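Local coordinates for phenazine biosynthesis protein PhzF family (Enterococcus faecalis, PDB 1S7J) that probably acts as an isomerase, as a member of the PhzF family named after a phenazine biosynthesis protein, at residues Ile176-Gly181 and Pro212-Arg217; Leu223-Val228 and Gly233-Glu238; Pro127-Ala132 and Leu146-Lys151; Ile7-Ala10 and Glu14-Lys17. All coordinates share one frame; numbering follows the deposited sequence.

Interaction 1. Residues Ile176-Gly181 and Pro212-Arg217; sequences IVTASG and PYWGKR
The indole of W214 reaches from the helix to strand 175-180, where it meets A179 and S180 with the outer corner of its six-membered ring. W214 CH2 lies 3.5 Å from A179 C and equally far from S180 N, so the corner of the ring packs against the A179-S180 peptide. S180 OG approaches W214 CZ3 at 3.7 Å, a van der Waals contact. T178 CB sits at the indole edge, in the ring plane, though the closest approach of its methyl group is doubtful in this model. With CG beside the backbone N (chi1 -71°), W214 projects from the helix toward the strand. PhzF proteins share the diaminopimelate epimerase-like fold, two lobes in which strands curl round a central helix; here helix 207-218 is that core, and W214 joins it to the surrounding strands. A second shell holds the indole: Y213 CE1 stands 3.5 Å above the centre of one face, and F186 also stacks on the ring. R217, whose guanidinium face carries W214 CZ3, grips Y213 OH side-on through NE (2.9 Å) and NH1 (3.1 Å), with Y213 OH lying nearly in the guanidinium plane. Y213 OH is further hydrogen-bonded to E139 OE1.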
loop_
_atom_site.group_PDB
_atom_site.type_symbol
_atom_site.label_atom_id
_atom_site.label_comp_id
_atom_site.label_asym_id
_atom_site.label_seq_id
_atom_site.Cartn_x
_atom_site.Cartn_y
_atom_site.Cartn_z
ATOM N N ILE A 176 7.528 -10.654 0.082
ATOM C CA ILE A 176 8.019 -9.554 -0.714
ATOM C C ILE A 176 9.141 -10.061 -1.572
ATOM O O ILE A 176 9.909 -10.921 -1.145
ATOM C CB ILE A 176 8.572 -8.408 0.177
ATOM C CG1 ILE A 176 7.489 -7.902 1.137
ATOM C CG2 ILE A 176 9.084 -7.267 -0.698
ATOM C CD1 ILE A 176 7.972 -6.844 2.105
ATOM N N VAL A 177 9.206 -9.581 -2.804
ATOM C CA VAL A 177 10.246 -9.956 -3.735
ATOM C C VAL A 177 10.804 -8.650 -4.290
ATOM O O VAL A 177 10.039 -7.730 -4.605
ATOM C CB VAL A 177 9.694 -10.865 -4.887
ATOM C CG1 VAL A 177 9.187 -12.194 -4.317
ATOM C CG2 VAL A 177 8.573 -10.165 -5.629
ATOM N N THR A 178 12.121 -8.563 -4.403
ATOM C CA THR A 178 12.770 -7.337 -4.877
ATOM C C THR A 178 13.920 -7.615 -5.829
ATOM O O THR A 178 14.281 -8.767 -6.073
ATOM C CB THR A 178 13.362 -6.531 -3.694
ATOM O OG1 THR A 178 12.706 -6.900 -2.470
ATOM C CG2 THR A 178 13.179 -5.067 -3.921
ATOM N N ALA A 179 14.503 -6.541 -6.355
ATOM C CA ALA A 179 15.635 -6.622 -7.268
ATOM C C ALA A 179 15.985 -5.230 -7.792
ATOM O O ALA A 179 15.168 -4.310 -7.720
ATOM C CB ALA A 179 15.323 -7.548 -8.421
ATOM N N SER A 180 17.210 -5.073 -8.287
ATOM C CA SER A 180 17.652 -3.791 -8.834
ATOM C C SER A 180 16.793 -3.403 -10.029
ATOM O O SER A 180 16.602 -4.208 -10.964
ATOM C CB SER A 180 19.127 -3.857 -9.277
ATOM O OG SER A 180 20.010 -3.962 -8.173
ATOM N N GLY A 181 16.255 -2.194 -10.000
ATOM C CA GLY A 181 15.434 -1.726 -11.097
ATOM C C GLY A 181 16.272 -1.429 -12.321
ATOM O O GLY A 181 17.467 -1.140 -12.209
ATOM N N PRO A 212 14.530 0.535 3.876
ATOM C CA PRO A 212 15.731 0.363 4.694
ATOM C C PRO A 212 16.770 -0.504 3.964
ATOM O O PRO A 212 17.931 -0.115 3.820
ATOM C CB PRO A 212 15.188 -0.354 5.923
ATOM C CG PRO A 212 13.859 0.277 6.086
ATOM C CD PRO A 212 13.322 0.267 4.675
ATOM N N TYR A 213 16.315 -1.666 3.485
ATOM C CA TYR A 213 17.178 -2.603 2.777
ATOM C C TYR A 213 17.944 -1.983 1.611
ATOM O O TYR A 213 19.164 -2.176 1.490
ATOM C CB TYR A 213 16.362 -3.814 2.262
ATOM C CG TYR A 213 17.177 -4.745 1.377
ATOM C CD1 TYR A 213 17.313 -4.491 0.009
ATOM C CD2 TYR A 213 17.875 -5.823 1.918
ATOM C CE1 TYR A 213 18.130 -5.272 -0.791
ATOM C CE2 TYR A 213 18.701 -6.618 1.115
ATOM C CZ TYR A 213 18.822 -6.327 -0.242
ATOM O OH TYR A 213 19.642 -7.068 -1.050
ATOM N N TRP A 214 17.231 -1.321 0.719
ATOM C CA TRP A 214 17.855 -0.714 -0.447
ATOM C C TRP A 214 18.636 0.560 -0.179
ATOM O O TRP A 214 19.496 0.944 -0.979
ATOM C CB TRP A 214 16.822 -0.515 -1.552
ATOM C CG TRP A 214 16.409 -1.808 -2.167
ATOM C CD1 TRP A 214 15.289 -2.536 -1.883
ATOM C CD2 TRP A 214 17.136 -2.558 -3.147
ATOM N NE1 TRP A 214 15.276 -3.692 -2.623
ATOM C CE2 TRP A 214 16.398 -3.731 -3.406
ATOM C CE3 TRP A 214 18.349 -2.350 -3.828
ATOM C CZ2 TRP A 214 16.827 -4.703 -4.328
ATOM C CZ3 TRP A 214 18.775 -3.316 -4.744
ATOM C CH2 TRP A 214 18.017 -4.477 -4.981
ATOM N N GLY A 215 18.302 1.248 0.904
ATOM C CA GLY A 215 19.019 2.455 1.251
ATOM C C GLY A 215 20.385 2.042 1.758
ATOM O O GLY A 215 21.403 2.594 1.358
ATOM N N LYS A 216 20.396 1.042 2.649
ATOM C CA LYS A 216 21.630 0.524 3.217
ATOM C C LYS A 216 22.493 -0.112 2.133
ATOM O O LYS A 216 23.672 0.204 2.004
ATOM C CB LYS A 216 21.324 -0.511 4.312
ATOM C CG LYS A 216 22.575 -1.127 4.941
ATOM C CD LYS A 216 22.247 -1.999 6.154
ATOM C CE LYS A 216 23.527 -2.554 6.789
ATOM N NZ LYS A 216 23.268 -3.268 8.076
ATOM N N ARG A 217 21.891 -1.006 1.352
ATOM C CA ARG A 217 22.602 -1.691 0.288
ATOM C C ARG A 217 23.103 -0.760 -0.841
ATOM O O ARG A 217 24.205 -0.954 -1.357
ATOM C CB ARG A 217 21.737 -2.811 -0.297
ATOM C CG ARG A 217 22.519 -3.814 -1.124
ATOM C CD ARG A 217 21.925 -3.982 -2.510
ATOM N NE ARG A 217 21.336 -5.305 -2.691
ATOM C CZ ARG A 217 21.564 -6.087 -3.741
ATOM N NH1 ARG A 217 20.983 -7.278 -3.819
ATOM N NH2 ARG A 217 22.373 -5.679 -4.716
#

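Interaction 2. Residues Leu223-Val228 and Gly233-Glu238; sequences LSAYQV and GFLTCE
Y226 and F234 form a non-hydrogen-bonded pair of this antiparallel hairpin, and their rings are placed differently although both have CG anti to the backbone N. The Y226 ring (chi1 -159°) swings across the neighbouring strand, so that G233 O stands 3.4 Å above one face, near the rim. F234 (chi1 180°) lies alongside: its CB is 4.0 Å from Y226 CD1, which sits at the F234 ring edge, while F234 CD1 comes within 3.1 Å of A225 O. On the other face of the hairpin, A225 CB meets C237 SG at 4.0 Å and L235 CD1 at 4.3 Å. The Q227 chain runs extended and takes its amide out to T190, whose OG1 bonds to OE1; Y226 OH is hydrogen-bonded to K17 NZ. Five backbone bonds fix the register, among them C237 N to L223 O (2.8 Å) and Q227 N to G233 O (2.9 Å). The face with L223, A225, L235 and C237 is turned to helix 207-218, where L218, H207 and I211 are touched. F234 and T236 meet Y110 and Y112 of strand 110-116, and the hairpin is flanked by strands 186-192 and 243-259.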
loop_
_atom_site.group_PDB
_atom_site.type_symbol
_atom_site.label_atom_id
_atom_site.label_comp_id
_atom_site.label_asym_id
_atom_site.label_seq_id
_atom_site.Cartn_x
_atom_site.Cartn_y
_atom_site.Cartn_z
ATOM N N LEU A 223 15.552 7.211 -2.817
ATOM C CA LEU A 223 15.498 6.180 -3.829
ATOM C C LEU A 223 14.210 6.232 -4.623
ATOM O O LEU A 223 13.170 6.654 -4.115
ATOM C CB LEU A 223 15.603 4.790 -3.190
ATOM C CG LEU A 223 16.766 4.448 -2.274
ATOM C CD1 LEU A 223 16.252 4.312 -0.847
ATOM C CD2 LEU A 223 17.405 3.147 -2.728
ATOM N N SER A 224 14.288 5.811 -5.870
ATOM C CA SER A 224 13.134 5.749 -6.740
ATOM C C SER A 224 12.729 4.254 -6.780
ATOM O O SER A 224 13.597 3.373 -6.842
ATOM C CB SER A 224 13.477 6.290 -8.138
ATOM O OG SER A 224 14.764 5.857 -8.577
ATOM N N ALA A 225 11.440 3.978 -6.664
ATOM C CA ALA A 225 10.966 2.603 -6.665
ATOM C C ALA A 225 9.759 2.384 -7.568
ATOM O O ALA A 225 9.077 3.336 -7.959
ATOM C CB ALA A 225 10.637 2.172 -5.258
ATOM N N TYR A 226 9.488 1.136 -7.894
ATOM C CA TYR A 226 8.360 0.805 -8.726
ATOM C C TYR A 226 7.900 -0.586 -8.420
ATOM O O TYR A 226 8.626 -1.545 -8.668
ATOM C CB TYR A 226 8.739 0.905 -10.218
ATOM C CG TYR A 226 7.548 1.067 -11.132
ATOM C CD1 TYR A 226 7.272 2.291 -11.734
ATOM C CD2 TYR A 226 6.664 0.003 -11.357
ATOM C CE1 TYR A 226 6.147 2.464 -12.543
ATOM C CE2 TYR A 226 5.534 0.158 -12.162
ATOM C CZ TYR A 226 5.276 1.389 -12.752
ATOM O OH TYR A 226 4.156 1.561 -13.555
ATOM N N GLN A 227 6.711 -0.714 -7.841
ATOM C CA GLN A 227 6.163 -2.019 -7.541
ATOM C C GLN A 227 5.596 -2.536 -8.864
ATOM O O GLN A 227 4.532 -2.099 -9.313
ATOM C CB GLN A 227 5.093 -1.940 -6.483
ATOM C CG GLN A 227 4.834 -3.270 -5.850
ATOM C CD GLN A 227 4.185 -3.171 -4.523
ATOM O OE1 GLN A 227 3.467 -4.061 -4.108
ATOM N NE2 GLN A 227 4.420 -2.054 -3.817
ATOM N N VAL A 228 6.370 -3.407 -9.515
ATOM C CA VAL A 228 6.026 -3.964 -10.807
ATOM C C VAL A 228 4.975 -5.083 -10.851
ATOM O O VAL A 228 5.232 -6.201 -11.326
ATOM C CB VAL A 228 7.321 -4.348 -11.611
ATOM C CG1 VAL A 228 8.056 -5.502 -10.934
ATOM C CG2 VAL A 228 6.983 -4.656 -13.074
ATOM N N GLY A 233 3.023 0.631 -10.259
ATOM C CA GLY A 233 2.917 1.700 -9.271
ATOM C C GLY A 233 4.264 2.305 -8.938
ATOM O O GLY A 233 5.217 1.581 -8.658
ATOM N N PHE A 234 4.365 3.631 -9.017
ATOM C CA PHE A 234 5.615 4.317 -8.706
ATOM C C PHE A 234 5.612 4.859 -7.289
ATOM O O PHE A 234 4.571 5.226 -6.751
ATOM C CB PHE A 234 5.869 5.450 -9.688
ATOM C CG PHE A 234 7.137 6.205 -9.421
ATOM C CD1 PHE A 234 8.375 5.673 -9.800
ATOM C CD2 PHE A 234 7.104 7.444 -8.780
ATOM C CE1 PHE A 234 9.564 6.364 -9.540
ATOM C CE2 PHE A 234 8.285 8.146 -8.514
ATOM C CZ PHE A 234 9.519 7.604 -8.894
ATOM N N LEU A 235 6.793 4.908 -6.688
ATOM C CA LEU A 235 6.952 5.407 -5.331
ATOM C C LEU A 235 8.281 6.151 -5.172
ATOM O O LEU A 235 9.331 5.649 -5.586
ATOM C CB LEU A 235 6.930 4.241 -4.317
ATOM C CG LEU A 235 5.849 3.146 -4.369
ATOM C CD1 LEU A 235 6.385 1.915 -5.087
ATOM C CD2 LEU A 235 5.425 2.781 -2.954
ATOM N N THR A 236 8.227 7.363 -4.648
ATOM C CA THR A 236 9.456 8.111 -4.403
ATOM C C THR A 236 9.745 7.857 -2.913
ATOM O O THR A 236 8.867 8.040 -2.058
ATOM C CB THR A 236 9.308 9.621 -4.733
ATOM O OG1 THR A 236 10.606 10.226 -4.788
ATOM C CG2 THR A 236 8.434 10.332 -3.710
ATOM N N CYS A 237 10.930 7.336 -2.632
ATOM C CA CYS A 237 11.317 6.985 -1.267
ATOM C C CYS A 237 12.386 7.834 -0.610
ATOM O O CYS A 237 13.312 8.323 -1.266
ATOM C CB CYS A 237 11.766 5.543 -1.247
ATOM S SG CYS A 237 10.614 4.464 -2.032
ATOM N N GLU A 238 12.294 7.959 0.706
ATOM C CA GLU A 238 13.273 8.702 1.471
ATOM C C GLU A 238 13.547 8.036 2.803
ATOM O O GLU A 238 12.626 7.519 3.469
ATOM C CB GLU A 238 12.843 10.155 1.713
ATOM C CG GLU A 238 13.969 10.990 2.330
ATOM C CD GLU A 238 13.511 12.319 2.867
ATOM O OE1 GLU A 238 13.327 13.253 2.060
ATOM O OE2 GLU A 238 13.356 12.442 4.107
#

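Interaction 3. Residues Pro127-Ala132 and Leu146-Lys151; sequences PEYEAA and LFFVLK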
loop_
_atom_site.group_PDB
_atom_site.type_symbol
_atom_site.label_atom_id
_atom_site.label_comp_id
_atom_site.label_asym_id
_atom_site.label_seq_id
_atom_site.Cartn_x
_atom_site.Cartn_y
_atom_site.Cartn_z
ATOM N N PRO A 127 14.533 -24.176 0.243
ATOM C CA PRO A 127 14.238 -24.522 -1.149
ATOM C C PRO A 127 12.740 -24.504 -1.453
ATOM O O PRO A 127 12.338 -24.381 -2.610
ATOM C CB PRO A 127 14.844 -25.916 -1.293
ATOM C CG PRO A 127 14.749 -26.475 0.098
ATOM C CD PRO A 127 15.167 -25.306 0.944
ATOM N N GLU A 128 11.918 -24.652 -0.415
ATOM C CA GLU A 128 10.470 -24.625 -0.587
ATOM C C GLU A 128 10.027 -23.201 -0.931
ATOM O O GLU A 128 8.897 -22.979 -1.379
ATOM C CB GLU A 128 9.761 -25.102 0.685
ATOM C CG GLU A 128 9.989 -24.219 1.906
ATOM C CD GLU A 128 9.309 -24.760 3.144
ATOM O OE1 GLU A 128 9.852 -25.712 3.745
ATOM O OE2 GLU A 128 8.232 -24.240 3.517
ATOM N N TYR A 129 10.910 -22.234 -0.643
ATOM C CA TYR A 129 10.660 -20.829 -0.929
ATOM C C TYR A 129 10.804 -20.610 -2.429
ATOM O O TYR A 129 9.914 -20.045 -3.079
ATOM C CB TYR A 129 11.665 -19.943 -0.180
ATOM C CG TYR A 129 11.447 -19.835 1.322
ATOM C CD1 TYR A 129 10.290 -20.334 1.924
ATOM C CD2 TYR A 129 12.397 -19.202 2.132
ATOM C CE1 TYR A 129 10.077 -20.203 3.310
ATOM C CE2 TYR A 129 12.198 -19.064 3.519
ATOM C CZ TYR A 129 11.039 -19.564 4.102
ATOM O OH TYR A 129 10.833 -19.421 5.464
ATOM N N GLU A 130 11.941 -21.049 -2.970
ATOM C CA GLU A 130 12.239 -20.937 -4.396
ATOM C C GLU A 130 11.248 -21.759 -5.236
ATOM O O GLU A 130 11.071 -21.507 -6.431
ATOM C CB GLU A 130 13.654 -21.421 -4.666
ATOM C CG GLU A 130 14.717 -20.705 -3.858
ATOM C CD GLU A 130 16.122 -21.112 -4.268
ATOM O OE1 GLU A 130 16.830 -20.293 -4.891
ATOM O OE2 GLU A 130 16.515 -22.259 -3.975
ATOM N N ALA A 131 10.654 -22.770 -4.611
ATOM C CA ALA A 131 9.686 -23.628 -5.272
ATOM C C ALA A 131 8.394 -22.864 -5.561
ATOM O O ALA A 131 7.908 -22.858 -6.691
ATOM C CB ALA A 131 9.391 -24.854 -4.407
ATOM N N ALA A 132 7.837 -22.242 -4.515
ATOM C CA ALA A 132 6.600 -21.476 -4.637
ATOM C C ALA A 132 6.752 -20.275 -5.586
ATOM O O ALA A 132 5.820 -19.929 -6.308
ATOM C CB ALA A 132 6.134 -21.015 -3.263
ATOM N N LEU A 146 7.943 -12.209 4.637
ATOM C CA LEU A 146 9.168 -12.811 4.158
ATOM C C LEU A 146 9.704 -11.812 3.130
ATOM O O LEU A 146 8.921 -11.116 2.484
ATOM C CB LEU A 146 8.895 -14.175 3.547
ATOM C CG LEU A 146 8.803 -15.258 4.629
ATOM C CD1 LEU A 146 8.082 -16.500 4.109
ATOM C CD2 LEU A 146 10.215 -15.585 5.131
ATOM N N PHE A 147 11.000 -11.764 2.960
ATOM C CA PHE A 147 11.607 -10.786 2.078
ATOM C C PHE A 147 12.692 -11.443 1.230
ATOM O O PHE A 147 13.798 -11.675 1.705
ATOM C CB PHE A 147 12.201 -9.699 2.988
ATOM C CG PHE A 147 12.751 -8.516 2.283
ATOM C CD1 PHE A 147 12.044 -7.318 2.268
ATOM C CD2 PHE A 147 14.015 -8.556 1.692
ATOM C CE1 PHE A 147 12.586 -6.173 1.686
ATOM C CE2 PHE A 147 14.566 -7.417 1.107
ATOM C CZ PHE A 147 13.847 -6.222 1.103
ATOM N N PHE A 148 12.377 -11.725 -0.029
ATOM C CA PHE A 148 13.333 -12.378 -0.926
ATOM C C PHE A 148 13.884 -11.446 -1.976
ATOM O O PHE A 148 13.161 -10.632 -2.532
ATOM C CB PHE A 148 12.670 -13.570 -1.610
ATOM C CG PHE A 148 11.934 -14.477 -0.680
ATOM C CD1 PHE A 148 10.583 -14.745 -0.874
ATOM C CD2 PHE A 148 12.589 -15.067 0.412
ATOM C CE1 PHE A 148 9.888 -15.578 -0.009
ATOM C CE2 PHE A 148 11.905 -15.902 1.281
ATOM C CZ PHE A 148 10.547 -16.161 1.073
ATOM N N VAL A 149 15.171 -11.569 -2.250
ATOM C CA VAL A 149 15.821 -10.748 -3.262
ATOM C C VAL A 149 16.040 -11.646 -4.479
ATOM O O VAL A 149 16.519 -12.770 -4.344
ATOM C CB VAL A 149 17.166 -10.182 -2.755
ATOM C CG1 VAL A 149 17.805 -9.296 -3.815
ATOM C CG2 VAL A 149 16.944 -9.395 -1.462
ATOM N N LEU A 150 15.635 -11.171 -5.647
ATOM C CA LEU A 150 15.760 -11.950 -6.870
ATOM C C LEU A 150 16.827 -11.421 -7.820
ATOM O O LEU A 150 17.471 -10.402 -7.543
ATOM C CB LEU A 150 14.397 -12.031 -7.570
ATOM C CG LEU A 150 13.331 -13.032 -7.070
ATOM C CD1 LEU A 150 13.364 -13.238 -5.563
ATOM C CD2 LEU A 150 11.963 -12.552 -7.516
ATOM N N LYS A 151 16.996 -12.105 -8.941
ATOM C CA LYS A 151 18.000 -11.757 -9.947
ATOM C C LYS A 151 17.955 -10.314 -10.495
ATOM O O LYS A 151 18.939 -9.587 -10.400
ATOM C CB LYS A 151 17.947 -12.759 -11.113
ATOM C CG LYS A 151 19.027 -12.542 -12.170
ATOM C CD LYS A 151 18.868 -13.498 -13.345
ATOM C CE LYS A 151 19.912 -13.202 -14.426
ATOM N NZ LYS A 151 19.824 -14.141 -15.588
#
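F148 CZ lies over one face of the Y129 ring, near the rim, 3.7 Å above the ring plane. The two rings are tilted by 45°, with centroids 5.0 Å apart, an inclined pairing of the two rings. F148 comes in with its outer corner, and the closest atoms are F148 CE2 and Y129 CD2 at 3.4 Å. L146 adds a second, also oblique, touch farther along the tyrosine: its CD2 methyl lies 3.9 Å from Y129 OH and a little farther from CZ. Both strand residues meet the tyrosine side chain at roughly a right angle. Y129 has CG beside its backbone N (chi1 -73°), which directs the ring from the first turn of helix 127-133 down onto the strand, and the small second torsion (chi2 -10°) turns a ring face to F148. I137 and L171 from loops also touch Y129. Strand 146-149 lies between two helices: L146 and F148 face helix 127-133, whereas F147 and V149 on its other side meet Y213 of helix 207-218. The contact thus attaches helix 127-133 to a face of strand 146-149, itself paired on both sides with strands 139-142 and 175-180, away from the predicted active-site residue. F148 is backed by A140 and V175 of the adjoining strands. Only carbon atoms and one phenol oxygen meet here, and all three residues are buried; the attachment therefore rests on shape and dispersion, with little directional constraint on the exact angle between the rings.

Interaction 4. Residues Ile7-Ala10 and Glu14-Lys17; sequences IVDA and EVFK
D9 points its carboxylate from the end of strand 2-10 into the turn formed by E14 to K17, and the backbone of that turn supplies nearly everything it meets. D9 OD1 accepts the hydrogen bond of F16 N at 3.1 Å. The bond is bent, 141° at the hydrogen. Its donor comes in from above the carboxylate plane, 38° out of it. The same oxygen lies 3.2 Å from V15 CA and 3.7 Å from V15 CB, so V15 closes in on D9 OD1 beside the bond. At the root of the side chain, D9 CB is 3.3 Å from K17 O. D9 CG, anti to the carbonyl carbon, brings OD1 to F16 N. The turn is type II, with V15 and F16 at its two central positions. F16 has a positive phi (78°), the left-handed conformation that a type II turn requires at its third residue. The segment belongs to the connection between strands 2-10 and 19-25, an antiparallel pair of the N-terminal lobe, where V8 and A10 pair through their backbones with A21 and N19. F16 itself turns away from D9: V15 CG2 lies 3.6 Å above one face of its ring, near the rim, and F253 of strand 243-259 also touches it. R231 NH1 hydrogen-bonds to K17 O and makes a long, weak ion pair with D9 OD2. The D9 side chain is about 11 Å from that of E46, the predicted active-site residue.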
loop_
_atom_site.group_PDB
_atom_site.type_symbol
_atom_site.label_atom_id
_atom_site.label_comp_id
_atom_site.label_asym_id
_atom_site.label_seq_id
_atom_site.Cartn_x
_atom_site.Cartn_y
_atom_site.Cartn_z
ATOM N N ILE A 7 -13.499 6.897 -6.324
ATOM C CA ILE A 7 -12.754 5.675 -6.575
ATOM C C ILE A 7 -11.461 6.159 -7.135
ATOM O O ILE A 7 -11.436 6.743 -8.220
ATOM C CB ILE A 7 -13.433 4.779 -7.636
ATOM C CG1 ILE A 7 -14.880 4.470 -7.254
ATOM C CG2 ILE A 7 -12.643 3.503 -7.802
ATOM C CD1 ILE A 7 -15.028 3.710 -5.976
ATOM N N VAL A 8 -10.376 5.980 -6.405
ATOM C CA VAL A 8 -9.092 6.430 -6.878
ATOM C C VAL A 8 -8.048 5.349 -6.928
ATOM O O VAL A 8 -8.063 4.408 -6.123
ATOM C CB VAL A 8 -8.589 7.673 -6.065
ATOM C CG1 VAL A 8 -9.518 7.971 -4.906
ATOM C CG2 VAL A 8 -7.158 7.494 -5.591
ATOM N N ASP A 9 -7.204 5.421 -7.939
ATOM C CA ASP A 9 -6.120 4.487 -8.116
ATOM C C ASP A 9 -4.885 5.151 -7.488
ATOM O O ASP A 9 -4.318 6.095 -8.055
ATOM C CB ASP A 9 -5.881 4.214 -9.605
ATOM C CG ASP A 9 -7.095 3.581 -10.285
ATOM O OD1 ASP A 9 -7.236 3.738 -11.516
ATOM O OD2 ASP A 9 -7.909 2.937 -9.589
ATOM N N ALA A 10 -4.548 4.726 -6.277
ATOM C CA ALA A 10 -3.407 5.271 -5.552
ATOM C C ALA A 10 -2.099 4.772 -6.150
ATOM O O ALA A 10 -1.971 3.605 -6.491
ATOM C CB ALA A 10 -3.502 4.908 -4.092
ATOM N N GLU A 14 -2.199 7.146 -14.276
ATOM C CA GLU A 14 -3.366 6.987 -15.155
ATOM C C GLU A 14 -4.258 5.878 -14.574
ATOM O O GLU A 14 -3.799 5.074 -13.762
ATOM C CB GLU A 14 -2.917 6.588 -16.564
ATOM C CG GLU A 14 -2.149 5.261 -16.617
ATOM C CD GLU A 14 -1.867 4.785 -18.037
ATOM O OE1 GLU A 14 -0.986 5.370 -18.704
ATOM O OE2 GLU A 14 -2.520 3.809 -18.479
ATOM N N VAL A 15 -5.528 5.840 -14.984
ATOM C CA VAL A 15 -6.450 4.812 -14.480
ATOM C C VAL A 15 -6.032 3.420 -14.929
ATOM O O VAL A 15 -5.284 3.257 -15.899
ATOM C CB VAL A 15 -7.940 5.069 -14.905
ATOM C CG1 VAL A 15 -8.439 6.426 -14.364
ATOM C CG2 VAL A 15 -8.076 5.010 -16.405
ATOM N N PHE A 16 -6.548 2.420 -14.212
ATOM C CA PHE A 16 -6.260 0.996 -14.455
ATOM C C PHE A 16 -4.887 0.580 -13.903
ATOM O O PHE A 16 -4.514 -0.595 -13.963
ATOM C CB PHE A 16 -6.374 0.637 -15.954
ATOM C CG PHE A 16 -7.674 1.043 -16.567
ATOM C CD1 PHE A 16 -7.706 1.630 -17.832
ATOM C CD2 PHE A 16 -8.869 0.885 -15.870
ATOM C CE1 PHE A 16 -8.911 2.066 -18.388
ATOM C CE2 PHE A 16 -10.072 1.314 -16.407
ATOM C CZ PHE A 16 -10.099 1.905 -17.674
ATOM N N LYS A 17 -4.138 1.551 -13.372
ATOM C CA LYS A 17 -2.826 1.277 -12.787
ATOM C C LYS A 17 -2.881 1.538 -11.273
ATOM O O LYS A 17 -3.961 1.776 -10.719
ATOM C CB LYS A 17 -1.743 2.135 -13.446
ATOM C CG LYS A 17 -1.562 1.860 -14.928
ATOM C CD LYS A 17 -0.276 2.468 -15.468
ATOM C CE LYS A 17 0.984 1.764 -14.922
ATOM N NZ LYS A 17 1.326 2.102 -13.499
#

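Overall arrangement
Interactions 1, 2 and 3 are buried, whereas interaction 4 lies at the surface. Interactions 1 and 3 share a strand pair: 175-180 and 146-149 are neighbours joined by backbone bonds, with helix 207-218 packed on one side and helix 127-133 on the other. Interaction 2 follows interaction 1 along the chain and touches it where L223 packs on W214 and G215. An indole on a strand's backbone and small side chains makes interaction 1, a tyrosine against phenylalanine and leucine interaction 3, main-chain pairing interaction 2, and one side chain-to-backbone bond interaction 4. Interaction 4, in the other lobe, meets interaction 2 through the K17-Y226 bond, while its centre lies about 30 Å from that of interaction 3.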